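Local coordinates for Cag38821 (Sulfolobus islandicus rod-shaped virus 1, PDB 2X48), which is of unknown function but probably binds DNA, its helices being consistent with a helix-turn-helix domain preceded by a beta hairpin, at residues E4-Q8 against G9-Y13; E15-D18 against D19-S22. One frame throughout, in Å; residues are numbered along the deposited sequence.

Interaction 1. Residues E4-Q8 against G9-Y13; sequences EIQVQ and GVRYY. With PO4 (phosphate ion), chain D.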
# COMPACT_ATOMS: atom_id res chain seq x y z
N GLU A 4 -6.88 8.09 -4.12
CA GLU A 4 -5.63 8.75 -3.69
C GLU A 4 -5.28 8.46 -2.22
O GLU A 4 -6.07 8.76 -1.33
CB GLU A 4 -5.75 10.26 -3.91
CG GLU A 4 -4.46 11.02 -3.72
CD GLU A 4 -4.66 12.52 -3.59
OE1 GLU A 4 -5.34 13.12 -4.46
OE2 GLU A 4 -4.14 13.09 -2.61
N ILE A 5 -4.10 7.91 -1.98
CA ILE A 5 -3.68 7.48 -0.64
C ILE A 5 -2.67 8.44 0.00
O ILE A 5 -1.61 8.70 -0.55
CB ILE A 5 -3.07 6.06 -0.69
CG1 ILE A 5 -4.07 5.09 -1.34
CG2 ILE A 5 -2.65 5.60 0.70
CD1 ILE A 5 -3.76 3.64 -1.19
N GLN A 6 -3.01 8.97 1.18
CA GLN A 6 -2.15 9.96 1.85
C GLN A 6 -1.44 9.36 3.05
O GLN A 6 -2.07 8.96 4.04
CB GLN A 6 -2.95 11.22 2.26
CG GLN A 6 -2.28 12.03 3.38
CD GLN A 6 -2.33 13.53 3.16
OE1 GLN A 6 -3.37 14.17 3.35
NE2 GLN A 6 -1.19 14.10 2.78
N VAL A 7 -0.11 9.31 2.95
CA VAL A 7 0.78 8.92 4.05
C VAL A 7 1.80 10.03 4.26
O VAL A 7 2.63 10.28 3.39
CB VAL A 7 1.53 7.61 3.74
CG1 VAL A 7 2.66 7.37 4.76
CG2 VAL A 7 0.55 6.44 3.73
N GLN A 8 1.74 10.69 5.42
CA GLN A 8 2.65 11.80 5.75
C GLN A 8 2.61 12.83 4.62
O GLN A 8 1.53 13.27 4.26
CB GLN A 8 4.07 11.29 6.05
CG GLN A 8 4.19 10.46 7.34
CD GLN A 8 4.26 11.32 8.62
OE1 GLN A 8 3.69 12.41 8.70
NE2 GLN A 8 4.97 10.82 9.63
N GLY A 9 3.77 13.18 4.05
CA GLY A 9 3.83 14.20 2.99
C GLY A 9 3.61 13.71 1.57
O GLY A 9 3.58 14.51 0.63
N VAL A 10 3.44 12.40 1.40
CA VAL A 10 3.34 11.78 0.09
C VAL A 10 1.90 11.36 -0.18
O VAL A 10 1.23 10.86 0.71
CB VAL A 10 4.22 10.52 -0.01
CG1 VAL A 10 4.35 10.08 -1.46
CG2 VAL A 10 5.59 10.77 0.60
N ARG A 11 1.45 11.57 -1.42
CA ARG A 11 0.16 11.06 -1.87
C ARG A 11 0.33 10.20 -3.09
O ARG A 11 0.87 10.64 -4.10
CB ARG A 11 -0.77 12.20 -2.20
CG ARG A 11 -0.93 13.12 -1.04
CD ARG A 11 -1.88 14.22 -1.37
NE ARG A 11 -1.40 15.48 -0.85
CZ ARG A 11 -1.97 16.64 -1.10
NH1 ARG A 11 -3.07 16.70 -1.86
NH2 ARG A 11 -1.45 17.74 -0.57
N TYR A 12 -0.15 8.96 -3.00
CA TYR A 12 -0.01 8.00 -4.09
C TYR A 12 -1.33 7.90 -4.85
O TYR A 12 -2.37 7.65 -4.25
CB TYR A 12 0.39 6.63 -3.54
CG TYR A 12 1.61 6.66 -2.64
CD1 TYR A 12 1.49 6.93 -1.27
CD2 TYR A 12 2.88 6.42 -3.15
CE1 TYR A 12 2.62 6.96 -0.44
CE2 TYR A 12 4.01 6.44 -2.33
CZ TYR A 12 3.87 6.71 -0.98
OH TYR A 12 5.00 6.74 -0.19
N TYR A 13 -1.28 8.11 -6.17
CA TYR A 13 -2.47 8.00 -7.02
C TYR A 13 -2.59 6.55 -7.49
O TYR A 13 -1.74 6.05 -8.24
CB TYR A 13 -2.37 8.93 -8.23
CG TYR A 13 -2.43 10.43 -7.93
CD1 TYR A 13 -1.41 11.08 -7.22
CD2 TYR A 13 -3.50 11.21 -8.39
CE1 TYR A 13 -1.47 12.45 -6.95
CE2 TYR A 13 -3.56 12.58 -8.12
CZ TYR A 13 -2.55 13.19 -7.40
OH TYR A 13 -2.61 14.54 -7.15
P PO4 D . -4.44 19.00 0.23
O1 PO4 D . -5.89 18.62 0.23
O2 PO4 D . -4.05 19.23 -1.21
O3 PO4 D . -4.16 20.26 1.03
O4 PO4 D . -3.67 17.86 0.86
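Ile-5 and Tyr-12 exchange backbone hydrogen bonds in a tight beta hairpin: Ile-5 N gives to Tyr-12 O at 2.9 Å and Tyr-12 N returns the bond to Ile-5 O. Val-7 and Val-10 form the second such pair, beside a type II' turn centred on Gln-8 and Gly-9. Gln-8 takes the positive-phi position (52°), usually preferred by glycine, and Gly-9 follows with ordinary angles.

The face bearing Ile-5, Val-7, Val-10 and Tyr-12 turns to helix 17-29. Beta-branched valines favour the extended backbone, and Val-10 CG1 sits 3.4 Å above one face of the Tyr-12 ring. With Tyr-12 CG beside its own backbone N (chi1 -52°), the ring presents its edge to Ile-5 O and Val-7 CB, the latter 4.4 Å from Tyr-12 CE1. It also touches Val-23 and Leu-27, and its hydroxyl is hydrogen-bonded to Glu-26.

Glu-4, Gln-6, Arg-11 and Tyr-13 occupy the other, exposed face, which suits the long polar chains of the first three. A long salt bridge joins Glu-4 OE2, whose place is doubtful, to Arg-11 NH1. A phosphate ion, probably from the crystallisation liquor and uncertainly placed, accepts a hydrogen bond at O2 from Arg-11 NH1, 2.8 Å away.

Interaction 2. Residues E15-D18 against D19-S22; sequences ESED and DLVS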
# COMPACT_ATOMS: atom_id res chain seq x y z
N GLU A 15 -4.73 3.52 -9.39
CA GLU A 15 -5.67 3.34 -10.50
C GLU A 15 -5.95 1.85 -10.80
O GLU A 15 -6.81 1.53 -11.61
CB GLU A 15 -5.07 4.01 -11.74
CG GLU A 15 -6.01 4.87 -12.54
CD GLU A 15 -5.28 5.82 -13.48
OE1 GLU A 15 -4.14 6.23 -13.17
OE2 GLU A 15 -5.86 6.18 -14.54
N SER A 16 -5.22 0.95 -10.13
CA SER A 16 -5.21 -0.48 -10.43
C SER A 16 -4.52 -1.21 -9.28
O SER A 16 -3.92 -0.58 -8.40
CB SER A 16 -4.44 -0.76 -11.72
OG SER A 16 -3.04 -0.59 -11.52
N GLU A 17 -4.59 -2.54 -9.30
CA GLU A 17 -3.96 -3.34 -8.24
C GLU A 17 -2.43 -3.31 -8.34
O GLU A 17 -1.75 -3.37 -7.32
CB GLU A 17 -4.48 -4.79 -8.24
CG GLU A 17 -4.12 -5.55 -6.96
CD GLU A 17 -4.73 -6.94 -6.86
OE1 GLU A 17 -5.32 -7.45 -7.85
OE2 GLU A 17 -4.62 -7.55 -5.77
N ASP A 18 -1.88 -3.20 -9.55
CA ASP A 18 -0.43 -3.06 -9.73
C ASP A 18 0.11 -1.82 -9.00
O ASP A 18 1.24 -1.83 -8.50
CB ASP A 18 -0.05 -3.02 -11.22
CG ASP A 18 -0.04 -4.41 -11.88
OD1 ASP A 18 -0.67 -4.57 -12.95
OD2 ASP A 18 0.59 -5.34 -11.34
N ASP A 19 -0.70 -0.77 -8.93
CA ASP A 19 -0.35 0.44 -8.21
C ASP A 19 -0.36 0.21 -6.71
O ASP A 19 0.46 0.77 -5.98
CB ASP A 19 -1.31 1.59 -8.56
CG ASP A 19 -1.25 2.00 -10.05
OD1 ASP A 19 -0.29 1.61 -10.76
OD2 ASP A 19 -2.17 2.72 -10.50
N LEU A 20 -1.31 -0.61 -6.23
CA LEU A 20 -1.38 -0.91 -4.80
C LEU A 20 -0.13 -1.64 -4.38
O LEU A 20 0.44 -1.34 -3.33
CB LEU A 20 -2.61 -1.78 -4.45
CG LEU A 20 -4.00 -1.14 -4.37
CD1 LEU A 20 -5.04 -2.22 -4.09
CD2 LEU A 20 -4.06 -0.04 -3.30
N VAL A 21 0.30 -2.61 -5.19
CA VAL A 21 1.53 -3.34 -4.91
C VAL A 21 2.70 -2.36 -4.76
O VAL A 21 3.42 -2.41 -3.77
CB VAL A 21 1.84 -4.38 -6.00
CG1 VAL A 21 3.27 -4.91 -5.85
CG2 VAL A 21 0.82 -5.52 -5.94
N SER A 22 2.84 -1.45 -5.73
CA SER A 22 3.90 -0.46 -5.70
C SER A 22 3.90 0.39 -4.44
O SER A 22 4.96 0.61 -3.85
CB SER A 22 3.82 0.44 -6.93
OG SER A 22 4.39 -0.19 -8.05
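Asp-19 OD2 accepts from Glu-15 N at 2.9 Å through its anti lone pair, the one directed away from OD1. Asp-19 can bend back across the turn because its CG is set beside its own backbone N, chi1 -63°, which lets the carboxylate reach Glu-15 N, ahead of the helix. Ser-16 occupies the N-cap: its OG accepts a weak capping bond from Asp-19 N at 3.5 Å. A short side chain ending in a hydroxyl suits this place, since the first-turn N-H groups lack carbonyl partners earlier in a helix. Ser-16 O adds weak bonds from Asp-19 N and Leu-20 N.

The i to i-4 pattern, begun weakly at Leu-20 N, continues with Val-21 N bonded to Glu-17 O at 3.1 Å and Ser-22 N to Asp-18 O at 3.2 Å. The acidic side chains of Glu-17, Asp-18 and Asp-19 all belong to this first turn, where negative charge should be favoured by the helix dipole.

Farther out, Glu-17 OE2 is hydrogen-bonded to Tyr-51 OH of helix 45-52. Leu-20, which is buried, and Val-21 bring apolar groups against Tyr-51, while Ser-22 lies on the exposed side. Val-21 CG2 also rests 3.6 Å from Glu-17 O. The whole is a serine N-cap opening an alpha-helix, with an aspartate at the third helical position bonded back to the residue preceding the cap.

Overall arrangement
From the N terminus, strand 3-7 runs out and strand 10-14 returns beside it, so interaction 1 closes the first loop of the chain. Interaction 2 follows in series, without nesting or crossing, where the chain leaves the hairpin and enters helix 17-29. Their centres are about 13 Å apart, yet they meet at the edges: Ile-5 CD1 packs 4.3 Å from Leu-20 CD2, joining the hairpin's inner face to the helix. Helix 17-29 also packs on helix 45-52. It thereby lies between the hairpin and the C-terminal helices, whose sequence is consistent with a helix-turn-helix unit.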